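Local coordinates for LEOA (PDB 4AUR), which is a bacterial dynamin of enterotoxigenic Escherichia coli that probably binds and hydrolyses GTP, with a possible link to LT toxin, at residues A[351-355]-A[470-475]; A[465-469]-A[495-499]. All blocks are in the same frame, centred on the assembly; numbering follows the deposited sequence.

Interaction 1: residues A[351-355]-A[470-475]; sequences IRPFM and AGPVGA
Residues 351-355 form a helical turn, with M355 N hydrogen-bonded to I351 O at 2.9 Å. Residues 470-475 are an irregular loop that ends in a type II beta turn from P472 to A475. The two backbones come closest at R352 and A470, whose CA atoms lie 5.0 Å apart. R352 points toward the loop, with chi1 t, chi2 p and chi3 t, and the loop curls around its guanidinium. Two hydrogen bonds join them. R352 NH1 donates to A470 O at 3.0 Å and to P472 O at 3.2 Å, both near the guanidinium plane. R352 NH2 lies 2.9 Å from A475 O. R352 NE is taken by D356 in a salt bridge, one residue past the segment. The apolar part is small: the CE atom of selenomethionine M355 (chi1 m, chi2 t) meets A470 CB at 3.5 Å. Two glycines suit the path. G471 has phi/psi 97/166, which would jam a CB against the preceding carbonyl. G474, at 69/11, takes the positive phi of the turn's third position. This is an arginine side chain hydrogen-bonded to two loop carbonyls, one from the first residue of a type II turn, in the dynamin-like helical domain.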
loop_
_atom_site.group_PDB
_atom_site.type_symbol
_atom_site.label_atom_id
_atom_site.label_comp_id
_atom_site.label_asym_id
_atom_site.label_seq_id
_atom_site.Cartn_x
_atom_site.Cartn_y
_atom_site.Cartn_z
ATOM N N ILE A 351 -13.066 -56.559 -55.448
ATOM C CA ILE A 351 -12.063 -56.563 -54.389
ATOM C C ILE A 351 -10.903 -55.655 -54.695
ATOM O O ILE A 351 -10.506 -54.865 -53.857
ATOM C CB ILE A 351 -11.492 -57.984 -54.168
ATOM C CG1 ILE A 351 -12.567 -58.940 -53.673
ATOM C CG2 ILE A 351 -10.400 -57.982 -53.137
ATOM C CD1 ILE A 351 -13.094 -58.617 -52.287
ATOM N N ARG A 352 -10.347 -55.787 -55.887
ATOM C CA ARG A 352 -9.199 -55.012 -56.277
ATOM C C ARG A 352 -9.585 -53.558 -56.302
ATOM O O ARG A 352 -8.924 -52.740 -55.688
ATOM C CB ARG A 352 -8.646 -55.499 -57.620
ATOM C CG ARG A 352 -7.615 -54.606 -58.291
ATOM C CD ARG A 352 -6.409 -54.260 -57.424
ATOM N NE ARG A 352 -5.517 -53.409 -58.210
ATOM C CZ ARG A 352 -4.549 -53.834 -59.027
ATOM N NH1 ARG A 352 -4.280 -55.127 -59.170
ATOM N NH2 ARG A 352 -3.830 -52.947 -59.698
ATOM N N PRO A 353 -10.681 -53.209 -56.976
ATOM C CA PRO A 353 -11.025 -51.785 -56.878
ATOM C C PRO A 353 -11.045 -51.300 -55.446
ATOM O O PRO A 353 -10.638 -50.182 -55.187
ATOM C CB PRO A 353 -12.427 -51.713 -57.469
ATOM C CG PRO A 353 -12.530 -52.882 -58.362
ATOM C CD PRO A 353 -11.591 -53.944 -57.862
ATOM N N PHE A 354 -11.513 -52.137 -54.529
ATOM C CA PHE A 354 -11.647 -51.758 -53.141
ATOM C C PHE A 354 -10.304 -51.517 -52.492
ATOM O O PHE A 354 -10.117 -50.498 -51.881
ATOM C CB PHE A 354 -12.407 -52.803 -52.350
ATOM C CG PHE A 354 -12.445 -52.525 -50.867
ATOM C CD1 PHE A 354 -13.273 -51.545 -50.358
ATOM C CD2 PHE A 354 -11.647 -53.248 -49.987
ATOM C CE1 PHE A 354 -13.322 -51.293 -49.006
ATOM C CE2 PHE A 354 -11.678 -52.984 -48.630
ATOM C CZ PHE A 354 -12.521 -52.002 -48.137
HETATM N N MSE A 355 -9.373 -52.450 -52.641
HETATM C CA MSE A 355 -8.041 -52.308 -52.091
HETATM C C MSE A 355 -7.342 -51.085 -52.645
HETATM O O MSE A 355 -6.636 -50.377 -51.921
HETATM C CB MSE A 355 -7.226 -53.542 -52.451
HETATM C CG MSE A 355 -7.775 -54.822 -51.849
HETATM SE SE MSE A 355 -6.882 -56.474 -52.520
HETATM C CE MSE A 355 -5.148 -55.744 -53.084
ATOM N N ALA A 470 -6.449 -60.367 -56.308
ATOM C CA ALA A 470 -6.181 -58.942 -56.336
ATOM C C ALA A 470 -5.541 -58.509 -57.642
ATOM O O ALA A 470 -5.844 -57.433 -58.166
ATOM C CB ALA A 470 -5.275 -58.569 -55.176
ATOM N N GLY A 471 -4.626 -59.323 -58.153
ATOM C CA GLY A 471 -3.954 -59.006 -59.402
ATOM C C GLY A 471 -2.606 -58.363 -59.183
ATOM O O GLY A 471 -2.283 -57.940 -58.071
ATOM N N PRO A 472 -1.796 -58.300 -60.244
ATOM C CA PRO A 472 -0.476 -57.712 -60.122
ATOM C C PRO A 472 -0.591 -56.217 -59.840
ATOM O O PRO A 472 -1.384 -55.534 -60.486
ATOM C CB PRO A 472 0.139 -57.964 -61.493
ATOM C CG PRO A 472 -1.030 -58.035 -62.420
ATOM C CD PRO A 472 -2.070 -58.753 -61.618
ATOM N N VAL A 473 0.204 -55.736 -58.885
ATOM C CA VAL A 473 0.123 -54.363 -58.393
ATOM C C VAL A 473 0.253 -53.362 -59.519
ATOM O O VAL A 473 1.043 -53.569 -60.433
ATOM C CB VAL A 473 1.241 -54.089 -57.367
ATOM C CG1 VAL A 473 1.456 -52.590 -57.129
ATOM C CG2 VAL A 473 0.923 -54.803 -56.073
ATOM N N GLY A 474 -0.545 -52.293 -59.453
ATOM C CA GLY A 474 -0.401 -51.143 -60.348
ATOM C C GLY A 474 -0.742 -51.371 -61.808
ATOM O O GLY A 474 -0.474 -50.498 -62.646
ATOM N N ALA A 475 -1.349 -52.523 -62.109
ATOM C CA ALA A 475 -1.817 -52.853 -63.465
ATOM C C ALA A 475 -3.332 -52.903 -63.577
ATOM O O ALA A 475 -4.026 -53.145 -62.610
ATOM C CB ALA A 475 -1.234 -54.186 -63.921
#

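Interaction 2: residues A[465-469]-A[495-499]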
loop_
_atom_site.group_PDB
_atom_site.type_symbol
_atom_site.label_atom_id
_atom_site.label_comp_id
_atom_site.label_asym_id
_atom_site.label_seq_id
_atom_site.Cartn_x
_atom_site.Cartn_y
_atom_site.Cartn_z
ATOM N N SER A 465 -2.334 -66.938 -51.240
ATOM C CA SER A 465 -3.704 -67.391 -51.516
ATOM C C SER A 465 -4.659 -66.255 -51.865
ATOM O O SER A 465 -5.562 -66.436 -52.675
ATOM C CB SER A 465 -4.260 -68.156 -50.297
ATOM O OG SER A 465 -5.651 -68.423 -50.422
ATOM N N ILE A 466 -4.459 -65.098 -51.240
ATOM C CA ILE A 466 -5.329 -63.932 -51.432
ATOM C C ILE A 466 -4.759 -62.950 -52.475
ATOM O O ILE A 466 -5.484 -62.126 -53.034
ATOM C CB ILE A 466 -5.599 -63.256 -50.068
ATOM C CG1 ILE A 466 -6.287 -64.269 -49.131
ATOM C CG2 ILE A 466 -6.467 -62.015 -50.226
ATOM C CD1 ILE A 466 -6.241 -63.924 -47.657
ATOM N N ALA A 467 -3.470 -63.072 -52.769
ATOM C CA ALA A 467 -2.835 -62.248 -53.788
ATOM C C ALA A 467 -3.336 -62.530 -55.212
ATOM O O ALA A 467 -3.207 -61.677 -56.093
ATOM C CB ALA A 467 -1.326 -62.434 -53.728
ATOM N N LYS A 468 -3.886 -63.724 -55.435
ATOM C CA LYS A 468 -4.325 -64.156 -56.775
ATOM C C LYS A 468 -5.679 -63.583 -57.191
ATOM O O LYS A 468 -6.033 -63.650 -58.365
ATOM C CB LYS A 468 -4.389 -65.683 -56.840
ATOM C CG LYS A 468 -5.556 -66.291 -56.064
ATOM C CD LYS A 468 -5.246 -67.712 -55.619
ATOM C CE LYS A 468 -6.458 -68.390 -55.000
ATOM N NZ LYS A 468 -6.061 -69.583 -54.199
ATOM N N TRP A 469 -6.435 -63.060 -56.220
ATOM C CA TRP A 469 -7.731 -62.413 -56.465
ATOM C C TRP A 469 -7.627 -60.904 -56.630
ATOM O O TRP A 469 -8.603 -60.252 -57.013
ATOM C CB TRP A 469 -8.681 -62.690 -55.300
ATOM C CG TRP A 469 -9.041 -64.108 -55.211
ATOM C CD1 TRP A 469 -8.722 -64.971 -54.218
ATOM C CD2 TRP A 469 -9.776 -64.853 -56.178
ATOM N NE1 TRP A 469 -9.220 -66.209 -54.495
ATOM C CE2 TRP A 469 -9.870 -66.168 -55.700
ATOM C CE3 TRP A 469 -10.363 -64.534 -57.407
ATOM C CZ2 TRP A 469 -10.526 -67.173 -56.411
ATOM C CZ3 TRP A 469 -11.020 -65.530 -58.110
ATOM C CH2 TRP A 469 -11.098 -66.832 -57.610
ATOM N N GLU A 495 -13.968 -69.050 -50.771
ATOM C CA GLU A 495 -12.721 -68.355 -51.052
ATOM C C GLU A 495 -12.895 -66.840 -50.815
ATOM O O GLU A 495 -12.012 -66.179 -50.253
ATOM C CB GLU A 495 -12.284 -68.661 -52.480
ATOM C CG GLU A 495 -10.847 -68.312 -52.790
ATOM C CD GLU A 495 -9.837 -69.393 -52.471
ATOM O OE1 GLU A 495 -10.191 -70.399 -51.824
ATOM O OE2 GLU A 495 -8.672 -69.224 -52.885
ATOM N N LEU A 496 -14.049 -66.310 -51.218
ATOM C CA LEU A 496 -14.435 -64.932 -50.894
ATOM C C LEU A 496 -14.457 -64.664 -49.381
ATOM O O LEU A 496 -13.954 -63.643 -48.929
ATOM C CB LEU A 496 -15.813 -64.606 -51.494
ATOM C CG LEU A 496 -16.441 -63.214 -51.336
ATOM C CD1 LEU A 496 -15.646 -62.136 -52.048
ATOM C CD2 LEU A 496 -17.861 -63.219 -51.877
ATOM N N LYS A 497 -15.031 -65.575 -48.603
ATOM C CA LYS A 497 -15.169 -65.354 -47.162
ATOM C C LYS A 497 -13.822 -65.175 -46.470
ATOM O O LYS A 497 -13.677 -64.313 -45.612
ATOM C CB LYS A 497 -15.922 -66.511 -46.501
ATOM C CG LYS A 497 -16.436 -66.221 -45.095
ATOM C CD LYS A 497 -17.367 -65.010 -45.036
ATOM C CE LYS A 497 -18.492 -65.078 -46.070
ATOM N NZ LYS A 497 -19.523 -64.016 -45.879
ATOM N N GLU A 498 -12.840 -65.984 -46.841
ATOM C CA GLU A 498 -11.548 -65.923 -46.177
ATOM C C GLU A 498 -10.701 -64.748 -46.673
ATOM O O GLU A 498 -9.703 -64.396 -46.055
ATOM C CB GLU A 498 -10.797 -67.269 -46.283
ATOM C CG GLU A 498 -10.341 -67.699 -47.676
ATOM C CD GLU A 498 -9.585 -69.037 -47.669
ATOM O OE1 GLU A 498 -9.997 -69.956 -46.918
ATOM O OE2 GLU A 498 -8.583 -69.176 -48.420
ATOM N N VAL A 499 -11.096 -64.139 -47.780
ATOM C CA VAL A 499 -10.406 -62.946 -48.271
ATOM C C VAL A 499 -10.944 -61.718 -47.552
ATOM O O VAL A 499 -10.200 -60.804 -47.220
ATOM C CB VAL A 499 -10.585 -62.785 -49.794
ATOM C CG1 VAL A 499 -10.114 -61.411 -50.271
ATOM C CG2 VAL A 499 -9.856 -63.905 -50.523
#
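E495 is the polar centre of this contact. Its OE2 accepts from K468 NZ at 2.9 Å, a hydrogen bond within a salt bridge. The same OE2 also receives a weak hydrogen bond from W469 NE1 at 3.5 Å, which is nearly straight at 168°. K468 NZ has a second partner, the hydroxyl of Y487. So one carboxylate oxygen serves two donors on consecutive residues. S465 OG lies 3.6 Å from E498 OE2 and 4.0 Å from E495 OE2, distances too long for good hydrogen bonds. Apolar contacts lie beside the polar group. I466 CG2 meets V499 CG1 at 3.7 Å, and W469 CD1 meets V499 CG2 at 4.0 Å. The indole also touches the aliphatic part of E495, with W469 NE1 3.2 Å from E495 CG. L348 and Y487 pack on W469 as well. The contact joins the short helix 464-467 and the residues just after it to the long helix 489-518. It belongs to the end of the dynamin-like helical domain far from the GTPase fold.

Interactions 1 and 2 have centres 12 Å apart, and both lie about 80 Å from the chain centre. Residues 465-469 run straight into 470-475, so one continuous piece of chain meets helix 489-518 first and helix 351-359 next. The two helices also touch each other, through F354 on L503 and I507. Both contacts are partly buried. In interaction 1 the buried part is at R352, M355, A470 and G471, while the beta turn is exposed. In interaction 2, V499 and W469 are buried and E498 is exposed. The chemistry differs too. Interaction 1 uses backbone carbonyls as acceptors, whereas interaction 2 pairs charged side chains beside a larger apolar patch.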